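Local atomic coordinates of uncharacterized protein (Staphylococcus aureus subsp. aureus Mu50, PDB entry 4EBG), a protein that is of unknown function but is probably secreted and belongs to a family of small proteins with a cystatin-like fold. Residues Q3-K8 with Y65-G70; K8-Q13 with E34-H39; G44-I49 with I81-D86. All coordinates share one frame; numbering follows the deposited sequence. Where two conformers were deposited one is given.

Contact 1. Residues Q3-K8 with Y65-G70; sequences QKDIDK and YEIKDG
K8 of helix 3-23 reaches to the loop after strand 60-68 and donates a hydrogen bond to a backbone carbonyl there. The bond from K8 NZ to G70 O is 2.8 Å long. It meets the oxygen at a C=O...N angle of 123°, with the amine tilted 32° from the carbonyl plane. K8 CG lies beside its own backbone N (chi1 -65°), and the chain beyond it is fully extended, which carries the amine out to the loop. K8 CE passes 3.2 Å from G70 O. The amine has a second partner on its own helix, one turn back. K8 NZ forms a salt bridge of 3.0 Å with D5 OD1, which it meets nearly along the C-O bond. Two bonds thus hold the lysine end between carboxylate and carbonyl. The other carboxylate oxygen faces the strand, and D5 OD2 lies 3.7 Å from I67 CG2. The second branch of this isoleucine, ending in I67 CD1, comes within 4.2 Å of D5 CB. The contact is at the surface, where the start of helix 3-23 lies beside the end of strand 60-68. The long N-terminal helix lies on an antiparallel sheet, as in a cystatin-like fold. I67 also packs on V9 of that helix and on I47 of strand 46-52, while K8 and I67 both touch A72 of strand 71-74.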
loop_
_atom_site.group_PDB
_atom_site.type_symbol
_atom_site.label_atom_id
_atom_site.label_comp_id
_atom_site.label_asym_id
_atom_site.label_seq_id
_atom_site.Cartn_x
_atom_site.Cartn_y
_atom_site.Cartn_z
ATOM N N GLN B 3 -20.449 13.538 -8.977
ATOM C CA GLN B 3 -20.491 12.323 -8.166
ATOM C C GLN B 3 -19.915 11.079 -8.854
ATOM O O GLN B 3 -19.257 10.271 -8.234
ATOM C CB GLN B 3 -21.865 12.093 -7.567
ATOM C CG GLN B 3 -21.906 10.892 -6.586
ATOM C CD GLN B 3 -21.053 11.117 -5.370
ATOM O OE1 GLN B 3 -21.068 12.202 -4.767
ATOM N NE2 GLN B 3 -20.247 10.126 -5.021
ATOM N N LYS B 4 -20.112 10.938 -10.151
ATOM C CA LYS B 4 -19.552 9.796 -10.900
ATOM C C LYS B 4 -18.026 9.773 -10.743
ATOM O O LYS B 4 -17.413 8.727 -10.524
ATOM C CB LYS B 4 -19.942 9.864 -12.389
ATOM C CG LYS B 4 -19.226 8.837 -13.300
ATOM C CD LYS B 4 -19.825 8.768 -14.694
ATOM C CE LYS B 4 -18.789 8.311 -15.715
ATOM N NZ LYS B 4 -19.392 7.893 -17.025
ATOM N N ASP B 5 -17.407 10.938 -10.857
ATOM C CA ASP B 5 -15.971 11.030 -10.731
ATOM C C ASP B 5 -15.490 10.913 -9.307
ATOM O O ASP B 5 -14.451 10.326 -9.055
ATOM C CB ASP B 5 -15.435 12.258 -11.450
ATOM C CG ASP B 5 -15.452 12.081 -12.994
ATOM O OD1 ASP B 5 -15.677 10.949 -13.517
ATOM O OD2 ASP B 5 -15.257 13.080 -13.682
ATOM N N ILE B 6 -16.236 11.450 -8.361
ATOM C CA ILE B 6 -15.909 11.221 -6.961
ATOM C C ILE B 6 -15.960 9.708 -6.652
ATOM O O ILE B 6 -15.093 9.208 -5.924
ATOM C CB ILE B 6 -16.850 12.020 -6.040
ATOM C CG1 ILE B 6 -16.639 13.543 -6.237
ATOM C CG2 ILE B 6 -16.684 11.646 -4.614
ATOM C CD1 ILE B 6 -17.804 14.378 -5.662
ATOM N N ASP B 7 -16.953 9.007 -7.194
ATOM C CA ASP B 7 -17.039 7.588 -6.987
ATOM C C ASP B 7 -15.777 6.861 -7.508
ATOM O O ASP B 7 -15.303 5.925 -6.899
ATOM C CB ASP B 7 -18.274 7.040 -7.739
ATOM C CG ASP B 7 -19.609 7.323 -7.032
ATOM O OD1 ASP B 7 -19.605 7.659 -5.842
ATOM O OD2 ASP B 7 -20.677 7.171 -7.680
ATOM N N LYS B 8 -15.268 7.285 -8.662
ATOM C CA LYS B 8 -14.045 6.746 -9.213
ATOM C C LYS B 8 -12.878 6.943 -8.257
ATOM O O LYS B 8 -12.039 6.062 -8.138
ATOM C CB LYS B 8 -13.715 7.349 -10.581
ATOM C CG LYS B 8 -14.733 7.018 -11.683
ATOM C CD LYS B 8 -14.379 7.684 -12.979
ATOM C CE LYS B 8 -15.442 7.490 -14.070
ATOM N NZ LYS B 8 -15.282 8.487 -15.184
ATOM N N TYR B 65 -6.207 13.777 -6.521
ATOM C CA TYR B 65 -6.403 12.983 -7.709
ATOM C C TYR B 65 -6.636 13.910 -8.882
ATOM O O TYR B 65 -7.276 14.980 -8.751
ATOM C CB TYR B 65 -7.643 12.059 -7.559
ATOM C CG TYR B 65 -7.437 10.899 -6.640
ATOM C CD1 TYR B 65 -7.404 11.053 -5.285
ATOM C CD2 TYR B 65 -7.276 9.637 -7.139
ATOM C CE1 TYR B 65 -7.191 9.981 -4.449
ATOM C CE2 TYR B 65 -7.083 8.543 -6.303
ATOM C CZ TYR B 65 -7.044 8.718 -4.985
ATOM O OH TYR B 65 -6.841 7.603 -4.193
ATOM N N GLU B 66 -6.217 13.430 -10.037
ATOM C CA GLU B 66 -6.625 14.068 -11.295
ATOM C C GLU B 66 -7.556 13.127 -12.017
ATOM O O GLU B 66 -7.403 11.895 -11.941
ATOM C CB GLU B 66 -5.413 14.322 -12.170
ATOM C CG GLU B 66 -4.515 15.355 -11.603
ATOM C CD GLU B 66 -3.422 15.727 -12.541
ATOM O OE1 GLU B 66 -3.671 16.554 -13.449
ATOM O OE2 GLU B 66 -2.333 15.163 -12.360
ATOM N N ILE B 67 -8.527 13.701 -12.714
ATOM C CA ILE B 67 -9.413 12.928 -13.543
ATOM C C ILE B 67 -8.898 13.176 -14.953
ATOM O O ILE B 67 -8.936 14.304 -15.453
ATOM C CB ILE B 67 -10.867 13.376 -13.450
ATOM C CG1 ILE B 67 -11.393 13.282 -12.010
ATOM C CG2 ILE B 67 -11.697 12.519 -14.315
ATOM C CD1 ILE B 67 -11.286 11.883 -11.319
ATOM N N LYS B 68 -8.330 12.130 -15.547
ATOM C CA LYS B 68 -7.788 12.214 -16.890
ATOM C C LYS B 68 -8.287 11.031 -17.707
ATOM O O LYS B 68 -8.236 9.891 -17.287
ATOM C CB LYS B 68 -6.266 12.263 -16.882
ATOM C CG LYS B 68 -5.672 13.627 -16.622
ATOM C CD LYS B 68 -4.162 13.588 -16.840
ATOM C CE LYS B 68 -3.442 14.599 -15.977
ATOM N NZ LYS B 68 -2.055 14.154 -15.643
ATOM N N ASP B 69 -8.817 11.345 -18.880
ATOM C CA ASP B 69 -9.443 10.333 -19.762
ATOM C C ASP B 69 -10.454 9.429 -19.046
ATOM O O ASP B 69 -10.478 8.202 -19.242
ATOM C CB ASP B 69 -8.355 9.517 -20.442
ATOM C CG ASP B 69 -7.430 10.377 -21.286
ATOM O OD1 ASP B 69 -7.913 11.209 -22.089
ATOM O OD2 ASP B 69 -6.211 10.264 -21.126
ATOM N N GLY B 70 -11.290 10.065 -18.225
ATOM C CA GLY B 70 -12.345 9.377 -17.459
ATOM C C GLY B 70 -11.876 8.481 -16.318
ATOM O O GLY B 70 -12.682 7.735 -15.742
#

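Contact 2. Residues K8-Q13 with E34-H39; sequences KVYKEQ and EDSNTH
Y10 points its ring from helix 3-23 toward strand 37-41, and its hydroxyl meets the side chain of T38. The bond runs from Y10 OH to T38 OG1, with the tyrosine as donor, and is 2.7 Å long. T38 OG1 lies at the ring edge, in the ring plane, and is 3.5 Å from Y10 CE2. The threonine is therefore met by the rim of the tyrosine and not by a face. Its OG1 sits beside the backbone N of T38 (chi1 -49°), and this rotation turns the hydroxyl toward the helix. The two side chains are set at a slant to each other. S36 closes on the tyrosine end from another direction. Its methylene S36 CB is 3.2 Å from Y10 OH, a snug fit without a bond. S36 OG approaches the ring obliquely and lies 3.9 Å from Y10 CE1. That hydroxyl bonds to the carbonyl of K32, just before the segment. The backbone oxygen of N37 also comes near, with N37 O 3.6 Å from Y10 OH. All the touching residues are buried, so the bond to T38 gives the tyrosine hydroxyl a polar partner inside the protein. Helix 3-23 packs here on the face of the sheet, over strand 37-41, as in the cystatin-like fold. Y10 also packs on I49 of the adjacent strand 46-52, and I31 and Q33 of the loop before strand 37-41 add to its surroundings.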
loop_
_atom_site.group_PDB
_atom_site.type_symbol
_atom_site.label_atom_id
_atom_site.label_comp_id
_atom_site.label_asym_id
_atom_site.label_seq_id
_atom_site.Cartn_x
_atom_site.Cartn_y
_atom_site.Cartn_z
ATOM N N LYS B 8 -15.268 7.285 -8.662
ATOM C CA LYS B 8 -14.045 6.746 -9.213
ATOM C C LYS B 8 -12.878 6.943 -8.257
ATOM O O LYS B 8 -12.039 6.062 -8.138
ATOM C CB LYS B 8 -13.715 7.349 -10.581
ATOM C CG LYS B 8 -14.733 7.018 -11.683
ATOM C CD LYS B 8 -14.379 7.684 -12.979
ATOM C CE LYS B 8 -15.442 7.490 -14.070
ATOM N NZ LYS B 8 -15.282 8.487 -15.184
ATOM N N VAL B 9 -12.795 8.132 -7.684
ATOM C CA VAL B 9 -11.731 8.453 -6.722
ATOM C C VAL B 9 -11.791 7.524 -5.517
ATOM O O VAL B 9 -10.770 6.922 -5.137
ATOM C CB VAL B 9 -11.762 9.963 -6.323
ATOM C CG1 VAL B 9 -10.841 10.211 -5.149
ATOM C CG2 VAL B 9 -11.345 10.831 -7.528
ATOM N N TYR B 10 -12.966 7.380 -4.897
ATOM C CA TYR B 10 -13.060 6.535 -3.720
ATOM C C TYR B 10 -12.835 5.062 -4.097
ATOM O O TYR B 10 -12.223 4.344 -3.298
ATOM C CB TYR B 10 -14.387 6.747 -2.959
ATOM C CG TYR B 10 -14.316 7.982 -2.073
ATOM C CD1 TYR B 10 -13.795 7.917 -0.825
ATOM C CD2 TYR B 10 -14.687 9.231 -2.545
ATOM C CE1 TYR B 10 -13.654 9.048 -0.044
ATOM C CE2 TYR B 10 -14.549 10.366 -1.773
ATOM C CZ TYR B 10 -14.025 10.277 -0.537
ATOM O OH TYR B 10 -13.835 11.371 0.249
ATOM N N LYS B 11 -13.253 4.651 -5.280
ATOM C CA LYS B 11 -12.977 3.263 -5.676
ATOM C C LYS B 11 -11.478 3.037 -5.761
ATOM O O LYS B 11 -10.942 2.023 -5.291
ATOM C CB LYS B 11 -13.658 2.977 -6.998
ATOM C CG LYS B 11 -13.330 1.583 -7.526
ATOM C CD LYS B 11 -14.200 1.219 -8.754
ATOM C CE LYS B 11 -13.791 -0.091 -9.377
ATOM N NZ LYS B 11 -12.560 0.024 -10.189
ATOM N N GLU B 12 -10.767 3.972 -6.400
ATOM C CA GLU B 12 -9.341 3.841 -6.584
ATOM C C GLU B 12 -8.647 3.875 -5.208
ATOM O O GLU B 12 -7.734 3.105 -4.975
ATOM C CB GLU B 12 -8.822 4.942 -7.508
ATOM C CG GLU B 12 -7.366 4.850 -7.788
ATOM C CD GLU B 12 -6.958 3.655 -8.609
ATOM O OE1 GLU B 12 -7.822 3.021 -9.255
ATOM O OE2 GLU B 12 -5.732 3.382 -8.622
ATOM N N GLN B 13 -9.056 4.787 -4.331
ATOM C CA GLN B 13 -8.453 4.864 -3.041
ATOM C C GLN B 13 -8.608 3.544 -2.309
ATOM O O GLN B 13 -7.668 3.042 -1.661
ATOM C CB GLN B 13 -9.076 5.980 -2.195
ATOM C CG GLN B 13 -8.346 6.174 -0.832
ATOM C CD GLN B 13 -7.016 6.811 -0.954
ATOM O OE1 GLN B 13 -6.923 7.848 -1.571
ATOM N NE2 GLN B 13 -5.980 6.251 -0.335
ATOM N N GLU B 34 -18.980 9.540 3.051
ATOM C CA GLU B 34 -19.764 10.206 4.089
ATOM C C GLU B 34 -19.022 10.318 5.431
ATOM O O GLU B 34 -19.450 11.025 6.291
ATOM C CB GLU B 34 -21.101 9.516 4.320
ATOM C CG GLU B 34 -20.994 8.131 4.971
ATOM C CD GLU B 34 -20.974 6.967 3.981
ATOM O OE1 GLU B 34 -20.578 7.190 2.781
ATOM O OE2 GLU B 34 -21.362 5.822 4.414
ATOM N N ASP B 35 -17.878 9.671 5.556
ATOM C CA ASP B 35 -17.001 9.784 6.713
ATOM C C ASP B 35 -15.698 10.511 6.365
ATOM O O ASP B 35 -14.723 10.484 7.144
ATOM C CB ASP B 35 -16.677 8.407 7.266
ATOM C CG ASP B 35 -17.880 7.690 7.834
ATOM O OD1 ASP B 35 -18.855 8.363 8.245
ATOM O OD2 ASP B 35 -17.833 6.454 7.874
ATOM N N SER B 36 -15.659 11.141 5.190
ATOM C CA SER B 36 -14.440 11.728 4.653
ATOM C C SER B 36 -14.732 13.187 4.273
ATOM O O SER B 36 -15.895 13.648 4.369
ATOM C CB SER B 36 -13.983 10.926 3.459
ATOM O OG SER B 36 -13.732 9.558 3.807
ATOM N N ASN B 37 -13.702 13.887 3.831
ATOM C CA ASN B 37 -13.815 15.202 3.255
ATOM C C ASN B 37 -13.487 15.134 1.786
ATOM O O ASN B 37 -12.510 14.512 1.383
ATOM C CB ASN B 37 -12.901 16.163 3.982
ATOM C CG ASN B 37 -13.319 16.373 5.403
ATOM O OD1 ASN B 37 -14.517 16.257 5.729
ATOM N ND2 ASN B 37 -12.357 16.732 6.253
ATOM N N THR B 38 -14.304 15.753 0.917
ATOM C CA THR B 38 -14.133 15.789 -0.504
ATOM C C THR B 38 -14.280 17.197 -1.034
ATOM O O THR B 38 -15.245 17.900 -0.682
ATOM C CB THR B 38 -15.153 14.866 -1.226
ATOM O OG1 THR B 38 -15.140 13.586 -0.614
ATOM C CG2 THR B 38 -14.893 14.767 -2.688
ATOM N N HIS B 39 -13.341 17.632 -1.863
ATOM C CA HIS B 39 -13.418 18.891 -2.566
ATOM C C HIS B 39 -13.083 18.691 -4.031
ATOM O O HIS B 39 -12.133 17.970 -4.362
ATOM C CB HIS B 39 -12.472 19.937 -1.991
ATOM C CG HIS B 39 -12.859 20.410 -0.623
ATOM N ND1 HIS B 39 -12.538 19.721 0.518
ATOM C CD2 HIS B 39 -13.563 21.503 -0.220
ATOM C CE1 HIS B 39 -13.015 20.370 1.570
ATOM N NE2 HIS B 39 -13.606 21.473 1.155
#

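Contact 3. Residues G44-I49 with I81-D86; sequences GKVIVI and IKYMKD
A short helix, 80-86, packs against strand 46-52 of the antiparallel sheet. The axes of residues 46-49 and 81-86 come within 9.5 Å, and their N-to-C directions make an angle of 116°. V46 and V48, two residues apart on the strand, both face the helix. V46 CG1 stands over one face of the Y83 ring, offset toward the rim, in a CH-pi contact 4.0 Å from the ring centroid and 21° off the normal. The other methyl goes to the end of the ring, with V46 CG2 3.5 Å from Y83 OH. Y83 CG lies opposite the backbone N of its own residue (chi1 -159°), and this swings the ring out toward the strand. V48 serves the next residue of the helix. V48 CG1 lies 3.9 Å from M84 SE, in a selenomethionine, and 4.0 Å from M84 CG. Y41 of strand 37-41 meets the Y83 ring edge-to-face and also touches M84 and V48, while H87 stacks on Y83. At the strand start K45 and V46 both oppose Y41 in a classic beta bulge. On the helix itself, D86 takes K82 and K85 in a salt-bridge network, one lysine on each carboxylate oxygen. I47 and I49 point the other way, to helix 3-23. The sheet thus carries helices on both faces here, the long one packing on it as in a cystatin-like fold.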
loop_
_atom_site.group_PDB
_atom_site.type_symbol
_atom_site.label_atom_id
_atom_site.label_comp_id
_atom_site.label_asym_id
_atom_site.label_seq_id
_atom_site.Cartn_x
_atom_site.Cartn_y
_atom_site.Cartn_z
ATOM N N GLY B 44 -13.845 19.679 -12.024
ATOM C CA GLY B 44 -13.731 18.243 -12.016
ATOM C C GLY B 44 -12.362 17.695 -12.372
ATOM O O GLY B 44 -12.183 16.490 -12.299
ATOM N N LYS B 45 -11.399 18.535 -12.710
ATOM C CA LYS B 45 -10.112 18.055 -13.168
ATOM C C LYS B 45 -9.271 17.567 -11.981
ATOM O O LYS B 45 -8.456 16.673 -12.145
ATOM C CB LYS B 45 -9.339 19.125 -13.949
ATOM C CG LYS B 45 -9.868 19.386 -15.322
ATOM C CD LYS B 45 -8.839 20.095 -16.181
ATOM C CE LYS B 45 -8.499 21.463 -15.665
ATOM N NZ LYS B 45 -8.180 22.400 -16.796
ATOM N N VAL B 46 -9.456 18.186 -10.816
ATOM C CA VAL B 46 -8.704 17.805 -9.593
ATOM C C VAL B 46 -9.696 17.565 -8.449
ATOM O O VAL B 46 -10.578 18.392 -8.195
ATOM C CB VAL B 46 -7.646 18.898 -9.166
ATOM C CG1 VAL B 46 -6.953 18.544 -7.844
ATOM C CG2 VAL B 46 -6.665 19.126 -10.346
ATOM N N ILE B 47 -9.571 16.437 -7.762
ATOM C CA ILE B 47 -10.386 16.107 -6.623
ATOM C C ILE B 47 -9.466 15.771 -5.464
ATOM O O ILE B 47 -8.567 14.969 -5.605
ATOM C CB ILE B 47 -11.349 14.930 -6.967
ATOM C CG1 ILE B 47 -12.227 15.311 -8.166
ATOM C CG2 ILE B 47 -12.180 14.534 -5.755
ATOM C CD1 ILE B 47 -13.239 14.191 -8.580
ATOM N N VAL B 48 -9.675 16.414 -4.311
ATOM C CA VAL B 48 -8.884 16.222 -3.113
ATOM C C VAL B 48 -9.771 15.593 -2.087
ATOM O O VAL B 48 -10.859 16.106 -1.790
ATOM C CB VAL B 48 -8.275 17.549 -2.612
ATOM C CG1 VAL B 48 -7.477 17.250 -1.341
ATOM C CG2 VAL B 48 -7.391 18.219 -3.631
ATOM N N ILE B 49 -9.309 14.475 -1.502
ATOM C CA ILE B 49 -10.009 13.797 -0.459
ATOM C C ILE B 49 -9.176 13.753 0.797
ATOM O O ILE B 49 -7.966 13.664 0.737
ATOM C CB ILE B 49 -10.512 12.385 -0.861
ATOM C CG1 ILE B 49 -9.349 11.446 -1.127
ATOM C CG2 ILE B 49 -11.483 12.519 -2.050
ATOM C CD1 ILE B 49 -9.815 9.990 -1.428
ATOM N N ILE B 81 -2.899 19.867 0.628
ATOM C CA ILE B 81 -3.194 20.912 1.614
ATOM C C ILE B 81 -3.027 22.265 0.939
ATOM O O ILE B 81 -3.868 23.175 1.065
ATOM C CB ILE B 81 -2.249 20.783 2.828
ATOM C CG1 ILE B 81 -2.432 19.420 3.499
ATOM C CG2 ILE B 81 -2.496 21.893 3.799
ATOM C CD1 ILE B 81 -3.845 18.962 3.633
ATOM N N LYS B 82 -1.896 22.443 0.257
ATOM C CA LYS B 82 -1.649 23.655 -0.443
ATOM C C LYS B 82 -2.713 23.863 -1.525
ATOM O O LYS B 82 -3.177 24.981 -1.770
ATOM C CB LYS B 82 -0.264 23.634 -1.065
ATOM C CG LYS B 82 0.068 24.864 -1.851
ATOM C CD LYS B 82 1.435 24.795 -2.516
ATOM C CE LYS B 82 1.737 26.082 -3.301
ATOM N NZ LYS B 82 1.423 27.372 -2.555
ATOM N N TYR B 83 -3.089 22.786 -2.201
ATOM C CA TYR B 83 -4.025 22.919 -3.297
ATOM C C TYR B 83 -5.335 23.485 -2.770
ATOM O O TYR B 83 -5.975 24.342 -3.395
ATOM C CB TYR B 83 -4.248 21.570 -4.010
ATOM C CG TYR B 83 -4.787 21.754 -5.387
ATOM C CD1 TYR B 83 -6.154 21.927 -5.623
ATOM C CD2 TYR B 83 -3.926 21.810 -6.459
ATOM C CE1 TYR B 83 -6.641 22.156 -6.896
ATOM C CE2 TYR B 83 -4.430 22.013 -7.771
ATOM C CZ TYR B 83 -5.777 22.218 -7.979
ATOM O OH TYR B 83 -6.298 22.463 -9.214
HETATM N N MSE B 84 -5.808 22.946 -1.652
HETATM C CA MSE B 84 -7.102 23.419 -1.101
HETATM C C MSE B 84 -7.036 24.870 -0.657
HETATM O O MSE B 84 -7.976 25.617 -0.768
HETATM C CB MSE B 84 -7.533 22.540 0.062
HETATM C CG MSE B 84 -7.843 21.101 -0.312
HETATM SE SE MSE B 84 -8.476 20.042 1.179
HETATM C CE MSE B 84 -6.892 19.896 2.079
ATOM N N LYS B 85 -5.900 25.252 -0.130
ATOM C CA LYS B 85 -5.659 26.633 0.321
ATOM C C LYS B 85 -5.751 27.634 -0.807
ATOM O O LYS B 85 -6.226 28.750 -0.671
ATOM C CB LYS B 85 -4.264 26.691 1.022
ATOM C CG LYS B 85 -3.862 28.096 1.392
ATOM C CD LYS B 85 -2.577 28.098 2.187
ATOM C CE LYS B 85 -1.378 27.599 1.459
ATOM N NZ LYS B 85 -0.910 28.509 0.382
ATOM N N ASP B 86 -5.204 27.198 -1.924
ATOM C CA ASP B 86 -4.898 28.081 -3.046
ATOM C C ASP B 86 -5.986 28.177 -4.079
ATOM O O ASP B 86 -5.883 29.023 -4.967
ATOM C CB ASP B 86 -3.605 27.647 -3.728
ATOM C CG ASP B 86 -2.381 27.944 -2.933
ATOM O OD1 ASP B 86 -2.485 28.528 -1.830
ATOM O OD2 ASP B 86 -1.278 27.561 -3.411
#

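In the fold
The chain starts in helix 3-23, which serves contacts 1 and 2. K8 lies in the segments of both, but makes its contact only in contact 1. Contact 2 closes the shorter loop, to strand 37-41. Contact 1 closes a longer loop, to the end of strand 60-68, and contact 2 is nested inside it. Contact 3 opens after contact 2 has closed. It closes the loop from strand 46-52 to helix 80-86 and crosses contact 1. Contacts 1 and 2 tie the long helix to one face of the sheet, and contact 3 ties the short helix to the other. Strands 37-41, 46-52 and 60-68 are consecutive neighbours, so backbone bonds join contact 3 to each of the others.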